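Salicylate 5-hydroxylase, large oxygenase component (Ralstonia sp., PDB 7C8Z) catalyses, as the oxygenase component of a multicomponent enzyme, the 5-hydroxylation of salicylate to gentisate, using a Rieske [2Fe-2S] cluster and a mononuclear iron. Local coordinates at residues S41-F46 with V409-G414; M234-K239 with G431-W436. All coordinates share one frame; numbering follows the deposited sequence.

Contact 1 of 2, residues S41-F46 with V409-G414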
loop_
_atom_site.group_PDB
_atom_site.type_symbol
_atom_site.label_atom_id
_atom_site.label_comp_id
_atom_site.label_asym_id
_atom_site.label_seq_id
_atom_site.Cartn_x
_atom_site.Cartn_y
_atom_site.Cartn_z
ATOM N N SER A 41 -2.436 37.052 -11.410
ATOM C CA SER A 41 -2.517 35.602 -11.273
ATOM C C SER A 41 -2.247 34.912 -12.610
ATOM O O SER A 41 -2.935 33.954 -12.981
ATOM C CB SER A 41 -3.880 35.184 -10.718
ATOM O OG SER A 41 -4.914 35.546 -11.619
ATOM N N SER A 42 -1.238 35.382 -13.346
ATOM C CA SER A 42 -0.858 34.746 -14.603
ATOM C C SER A 42 0.290 33.763 -14.445
ATOM O O SER A 42 0.695 33.137 -15.430
ATOM C CB SER A 42 -0.502 35.795 -15.650
ATOM O OG SER A 42 -1.609 36.640 -15.894
ATOM N N ARG A 43 0.822 33.611 -13.236
ATOM C CA ARG A 43 1.864 32.630 -12.956
ATOM C C ARG A 43 1.563 32.031 -11.591
ATOM O O ARG A 43 1.667 32.725 -10.574
ATOM C CB ARG A 43 3.259 33.260 -12.989
ATOM C CG ARG A 43 3.557 34.094 -14.232
ATOM C CD ARG A 43 4.863 33.686 -14.897
ATOM N NE ARG A 43 4.958 34.167 -16.274
ATOM C CZ ARG A 43 6.101 34.464 -16.888
ATOM N NH1 ARG A 43 7.256 34.336 -16.246
ATOM N NH2 ARG A 43 6.092 34.891 -18.146
ATOM N N VAL A 44 1.183 30.758 -11.567
ATOM C CA VAL A 44 0.888 30.052 -10.324
ATOM C C VAL A 44 2.152 29.315 -9.894
ATOM O O VAL A 44 2.643 28.467 -10.652
ATOM C CB VAL A 44 -0.280 29.071 -10.491
ATOM C CG1 VAL A 44 -0.592 28.399 -9.171
ATOM C CG2 VAL A 44 -1.503 29.790 -11.017
ATOM N N PRO A 45 2.688 29.584 -8.707
ATOM C CA PRO A 45 3.873 28.851 -8.256
ATOM C C PRO A 45 3.549 27.390 -7.997
ATOM O O PRO A 45 2.429 27.032 -7.623
ATOM C CB PRO A 45 4.262 29.569 -6.960
ATOM C CG PRO A 45 2.992 30.177 -6.477
ATOM C CD PRO A 45 2.239 30.575 -7.714
ATOM N N PHE A 46 4.558 26.540 -8.195
ATOM C CA PHE A 46 4.349 25.107 -8.022
ATOM C C PHE A 46 3.937 24.767 -6.596
ATOM O O PHE A 46 3.137 23.847 -6.388
ATOM C CB PHE A 46 5.616 24.338 -8.403
ATOM C CG PHE A 46 5.830 24.203 -9.887
ATOM C CD1 PHE A 46 5.017 24.873 -10.789
ATOM C CD2 PHE A 46 6.849 23.404 -10.378
ATOM C CE1 PHE A 46 5.221 24.748 -12.152
ATOM C CE2 PHE A 46 7.055 23.278 -11.735
ATOM C CZ PHE A 46 6.240 23.952 -12.624
ATOM N N VAL A 409 2.754 29.018 -16.177
ATOM C CA VAL A 409 2.545 30.200 -17.001
ATOM C C VAL A 409 1.160 30.057 -17.611
ATOM O O VAL A 409 0.971 29.294 -18.565
ATOM C CB VAL A 409 3.611 30.360 -18.091
ATOM C CG1 VAL A 409 3.430 31.691 -18.815
ATOM C CG2 VAL A 409 5.012 30.247 -17.503
ATOM N N ILE A 410 0.183 30.760 -17.046
ATOM C CA ILE A 410 -1.142 30.769 -17.643
ATOM C C ILE A 410 -1.371 32.163 -18.203
ATOM O O ILE A 410 -2.077 32.986 -17.611
ATOM C CB ILE A 410 -2.220 30.372 -16.618
ATOM C CG1 ILE A 410 -1.925 31.000 -15.254
ATOM C CG2 ILE A 410 -2.277 28.864 -16.464
ATOM C CD1 ILE A 410 -3.066 30.877 -14.270
ATOM N N GLU A 411 -0.795 32.419 -19.374
ATOM C CA GLU A 411 -0.817 33.737 -19.992
ATOM C C GLU A 411 -1.558 33.730 -21.315
ATOM O O GLU A 411 -1.536 34.733 -22.036
ATOM C CB GLU A 411 0.607 34.266 -20.184
ATOM C CG GLU A 411 1.263 34.729 -18.896
ATOM C CD GLU A 411 2.677 35.215 -19.110
ATOM O OE1 GLU A 411 3.057 35.431 -20.280
ATOM O OE2 GLU A 411 3.406 35.382 -18.110
ATOM N N MET A 412 -2.214 32.626 -21.652
ATOM C CA MET A 412 -2.925 32.552 -22.915
ATOM C C MET A 412 -4.128 33.479 -22.858
ATOM O O MET A 412 -4.894 33.459 -21.890
ATOM C CB MET A 412 -3.365 31.117 -23.193
ATOM C CG MET A 412 -3.963 30.941 -24.551
ATOM S SD MET A 412 -2.859 31.694 -25.750
ATOM C CE MET A 412 -3.048 30.558 -27.100
ATOM N N GLY A 413 -4.290 34.294 -23.895
ATOM C CA GLY A 413 -5.262 35.362 -23.858
ATOM C C GLY A 413 -4.836 36.567 -23.051
ATOM O O GLY A 413 -5.677 37.424 -22.756
ATOM N N GLY A 414 -3.563 36.662 -22.680
ATOM C CA GLY A 414 -3.093 37.813 -21.939
ATOM C C GLY A 414 -3.128 37.638 -20.436
ATOM O O GLY A 414 -3.030 36.521 -19.923
#
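Arg-43 lays the side of its guanidinium against the carboxylate of Glu-411. Arg-43 NE and Arg-43 NH2 both bond to one oxygen, Glu-411 OE2, each at 2.7 Å. OE2 lies close to the guanidinium plane, while both nitrogens reach it from the same face of the carboxylate, NE anti and NH2 syn. The two planes are only 20° apart. Glu-411 is extended beyond CG (chi2 179°), which carries its carboxylate out to the arginine. Val-409 CG2 lies over one face of the guanidinium, offset toward its rim.

On the backbone, Ile-410 N donates to Ser-42 O at 2.9 Å. Ile-410 CG1 sits between its backbone N and carbonyl carbon (chi1 40°). From there Ile-410 CD1 reaches Val-44 CG2 at 3.8 Å. Ser-41 OG bonds to the carbonyl of Arg-430, on helix 427-440. A neighbouring subunit covers the pair: its His-171 packs on Arg-43 and its Pro-163 on Glu-411. Loops 41-46 and 409-414 pair antiparallel, Val-44 with Thr-408 and Phe-46 with His-406 adding backbone bonds. The second loop runs into a type II turn, Glu-411 to Gly-414, whose first residue holds the salt bridge.

Contact 2 of 2, residues M234-K239 with G431-W436; sequences MQENIK and GMYDYW
This is a buried helix-to-helix contact within the catalytic domain, between the end of helix 232-238 and the middle of helix 427-440. The axes of the short segments come within 11.5 Å and run roughly antiparallel, at 144°. Long side chains bridge this spacing.

Met-432 makes most of the apolar contact. Its CG is anti to the backbone N (chi1 173°), and the chain is extended to SD, which brings SD and CE against the end of helix 232-238 and Lys-239 just beyond it. Met-432 SD lies 3.6 Å from Lys-239 CD and 3.8 Å from Gln-235 CB. Met-432 CE touches Glu-236 CG at 3.9 Å. The lysine and methionine side chains cross at about a right angle. Lys-239 carries its charge past the sulfur, and its NZ bonds to Thr-325 OG1 and the carbonyl of Arg-272.

Tyr-433 OH donates a hydrogen bond to Glu-236 OE2. The modelled 2.4 Å between Tyr-433 OH and Glu-236 OE2 is too short to be taken literally. The carboxylate meets the ring at its edge, with the two planes 74° apart. Glu-236 OE2 also bonds to Tyr-49 OH, and the two bonds probably help to hold the carboxylate.

Strand 321-326 flanks the contact: Gln-235, Ile-238 and Lys-239 all meet its Thr-325.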
loop_
_atom_site.group_PDB
_atom_site.type_symbol
_atom_site.label_atom_id
_atom_site.label_comp_id
_atom_site.label_asym_id
_atom_site.label_seq_id
_atom_site.Cartn_x
_atom_site.Cartn_y
_atom_site.Cartn_z
ATOM N N MET A 234 -8.265 19.766 -11.051
ATOM C CA MET A 234 -9.504 19.358 -11.700
ATOM C C MET A 234 -10.332 20.573 -12.093
ATOM O O MET A 234 -10.817 20.668 -13.228
ATOM C CB MET A 234 -10.304 18.427 -10.790
ATOM C CG MET A 234 -11.587 17.902 -11.425
ATOM S SD MET A 234 -11.373 17.410 -13.147
ATOM C CE MET A 234 -10.666 15.771 -12.981
ATOM N N GLN A 235 -10.480 21.528 -11.172
ATOM C CA GLN A 235 -11.173 22.769 -11.504
ATOM C C GLN A 235 -10.522 23.446 -12.701
ATOM O O GLN A 235 -11.189 23.749 -13.700
ATOM C CB GLN A 235 -11.200 23.692 -10.286
ATOM C CG GLN A 235 -12.220 23.266 -9.239
ATOM C CD GLN A 235 -13.647 23.588 -9.657
ATOM O OE1 GLN A 235 -13.873 24.347 -10.601
ATOM N NE2 GLN A 235 -14.618 23.004 -8.957
ATOM N N GLU A 236 -9.205 23.655 -12.627
ATOM C CA GLU A 236 -8.453 24.159 -13.769
ATOM C C GLU A 236 -8.824 23.416 -15.042
ATOM O O GLU A 236 -9.099 24.032 -16.078
ATOM C CB GLU A 236 -6.953 24.017 -13.515
ATOM C CG GLU A 236 -6.394 24.899 -12.431
ATOM C CD GLU A 236 -4.892 24.758 -12.311
ATOM O OE1 GLU A 236 -4.254 24.303 -13.284
ATOM O OE2 GLU A 236 -4.346 25.096 -11.243
ATOM N N ASN A 237 -8.880 22.082 -14.966
ATOM C CA ASN A 237 -9.063 21.296 -16.181
ATOM C C ASN A 237 -10.400 21.600 -16.839
ATOM O O ASN A 237 -10.504 21.574 -18.071
ATOM C CB ASN A 237 -8.939 19.803 -15.868
ATOM C CG ASN A 237 -8.889 18.948 -17.121
ATOM O OD1 ASN A 237 -7.839 18.794 -17.742
ATOM N ND2 ASN A 237 -10.028 18.387 -17.500
ATOM N N ILE A 238 -11.420 21.935 -16.048
ATOM C CA ILE A 238 -12.709 22.304 -16.612
ATOM C C ILE A 238 -12.865 23.813 -16.709
ATOM O O ILE A 238 -13.896 24.304 -17.187
ATOM C CB ILE A 238 -13.856 21.649 -15.815
ATOM C CG1 ILE A 238 -13.500 20.195 -15.526
ATOM C CG2 ILE A 238 -15.162 21.658 -16.599
ATOM C CD1 ILE A 238 -13.349 19.359 -16.785
ATOM N N LYS A 239 -11.847 24.564 -16.292
ATOM C CA LYS A 239 -11.692 25.964 -16.648
ATOM C C LYS A 239 -10.657 26.154 -17.757
ATOM O O LYS A 239 -10.226 27.283 -18.010
ATOM C CB LYS A 239 -11.313 26.780 -15.408
ATOM C CG LYS A 239 -12.359 26.744 -14.300
ATOM C CD LYS A 239 -11.821 27.302 -12.989
ATOM C CE LYS A 239 -12.860 27.231 -11.874
ATOM N NZ LYS A 239 -14.181 27.825 -12.250
ATOM N N GLY A 431 -8.726 33.884 -13.255
ATOM C CA GLY A 431 -9.728 34.338 -12.309
ATOM C C GLY A 431 -9.827 33.437 -11.095
ATOM O O GLY A 431 -9.974 33.914 -9.963
ATOM N N MET A 432 -9.767 32.124 -11.317
ATOM C CA MET A 432 -9.741 31.175 -10.214
ATOM C C MET A 432 -8.639 31.529 -9.231
ATOM O O MET A 432 -8.865 31.597 -8.022
ATOM C CB MET A 432 -9.552 29.754 -10.753
ATOM C CG MET A 432 -9.348 28.690 -9.689
ATOM S SD MET A 432 -9.326 27.020 -10.376
ATOM C CE MET A 432 -8.197 26.207 -9.257
ATOM N N TYR A 433 -7.441 31.800 -9.737
ATOM C CA TYR A 433 -6.337 32.051 -8.822
ATOM C C TYR A 433 -6.310 33.480 -8.293
ATOM O O TYR A 433 -5.743 33.711 -7.224
ATOM C CB TYR A 433 -5.021 31.655 -9.481
ATOM C CG TYR A 433 -4.852 30.162 -9.390
ATOM C CD1 TYR A 433 -4.439 29.566 -8.202
ATOM C CD2 TYR A 433 -5.163 29.339 -10.464
ATOM C CE1 TYR A 433 -4.305 28.197 -8.096
ATOM C CE2 TYR A 433 -5.030 27.965 -10.370
ATOM C CZ TYR A 433 -4.602 27.401 -9.184
ATOM O OH TYR A 433 -4.473 26.036 -9.081
ATOM N N ASP A 434 -6.940 34.434 -8.981
ATOM C CA ASP A 434 -7.238 35.714 -8.345
ATOM C C ASP A 434 -8.080 35.501 -7.089
ATOM O O ASP A 434 -7.729 35.967 -5.990
ATOM C CB ASP A 434 -7.949 36.633 -9.344
ATOM C CG ASP A 434 -8.389 37.951 -8.729
ATOM O OD1 ASP A 434 -7.539 38.853 -8.573
ATOM O OD2 ASP A 434 -9.590 38.090 -8.414
ATOM N N TYR A 435 -9.189 34.771 -7.235
ATOM C CA TYR A 435 -10.032 34.447 -6.087
ATOM C C TYR A 435 -9.253 33.672 -5.031
ATOM O O TYR A 435 -9.434 33.889 -3.825
ATOM C CB TYR A 435 -11.249 33.645 -6.552
ATOM C CG TYR A 435 -12.232 33.309 -5.455
ATOM C CD1 TYR A 435 -13.165 34.241 -5.029
ATOM C CD2 TYR A 435 -12.233 32.056 -4.849
ATOM C CE1 TYR A 435 -14.067 33.942 -4.031
ATOM C CE2 TYR A 435 -13.137 31.750 -3.846
ATOM C CZ TYR A 435 -14.050 32.700 -3.444
ATOM O OH TYR A 435 -14.959 32.424 -2.449
ATOM N N TRP A 436 -8.386 32.759 -5.470
ATOM C CA TRP A 436 -7.596 31.948 -4.550
ATOM C C TRP A 436 -6.673 32.817 -3.705
ATOM O O TRP A 436 -6.643 32.696 -2.474
ATOM C CB TRP A 436 -6.792 30.918 -5.342
ATOM C CG TRP A 436 -6.079 29.897 -4.510
ATOM C CD1 TRP A 436 -6.554 28.682 -4.122
ATOM C CD2 TRP A 436 -4.749 29.995 -3.986
ATOM N NE1 TRP A 436 -5.606 28.016 -3.382
ATOM C CE2 TRP A 436 -4.490 28.802 -3.281
ATOM C CE3 TRP A 436 -3.756 30.979 -4.036
ATOM C CZ2 TRP A 436 -3.279 28.564 -2.633
ATOM C CZ3 TRP A 436 -2.556 30.741 -3.390
ATOM C CH2 TRP A 436 -2.326 29.544 -2.701
#

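How the contacts relate
Contacts 1 and 2 have centres about 11 Å apart and touch directly. Val-44 CG2 packs on Tyr-433 CD2 at 3.7 Å, and Ser-41 CB lies 3.8 Å from Tyr-433 C. Tyr-433 therefore meets loop 41-46 through its ring carbon CD2 and its backbone, and helix 232-238 through its hydroxyl. Tyr-49 adds a second connection: it rests on Val-44 of contact 1 and bonds to Glu-236 of contact 2. Contact 2 is nearer the iron ligand His-243: side chain to side chain, Glu-236 is about 8 Å from it and Ile-410 about 11 Å. The Glu-236 side chain is about 10 Å from the iron itself. Next to Glu-236, Asn-237 makes a weak hydrogen bond to the iron ligand Asp-389.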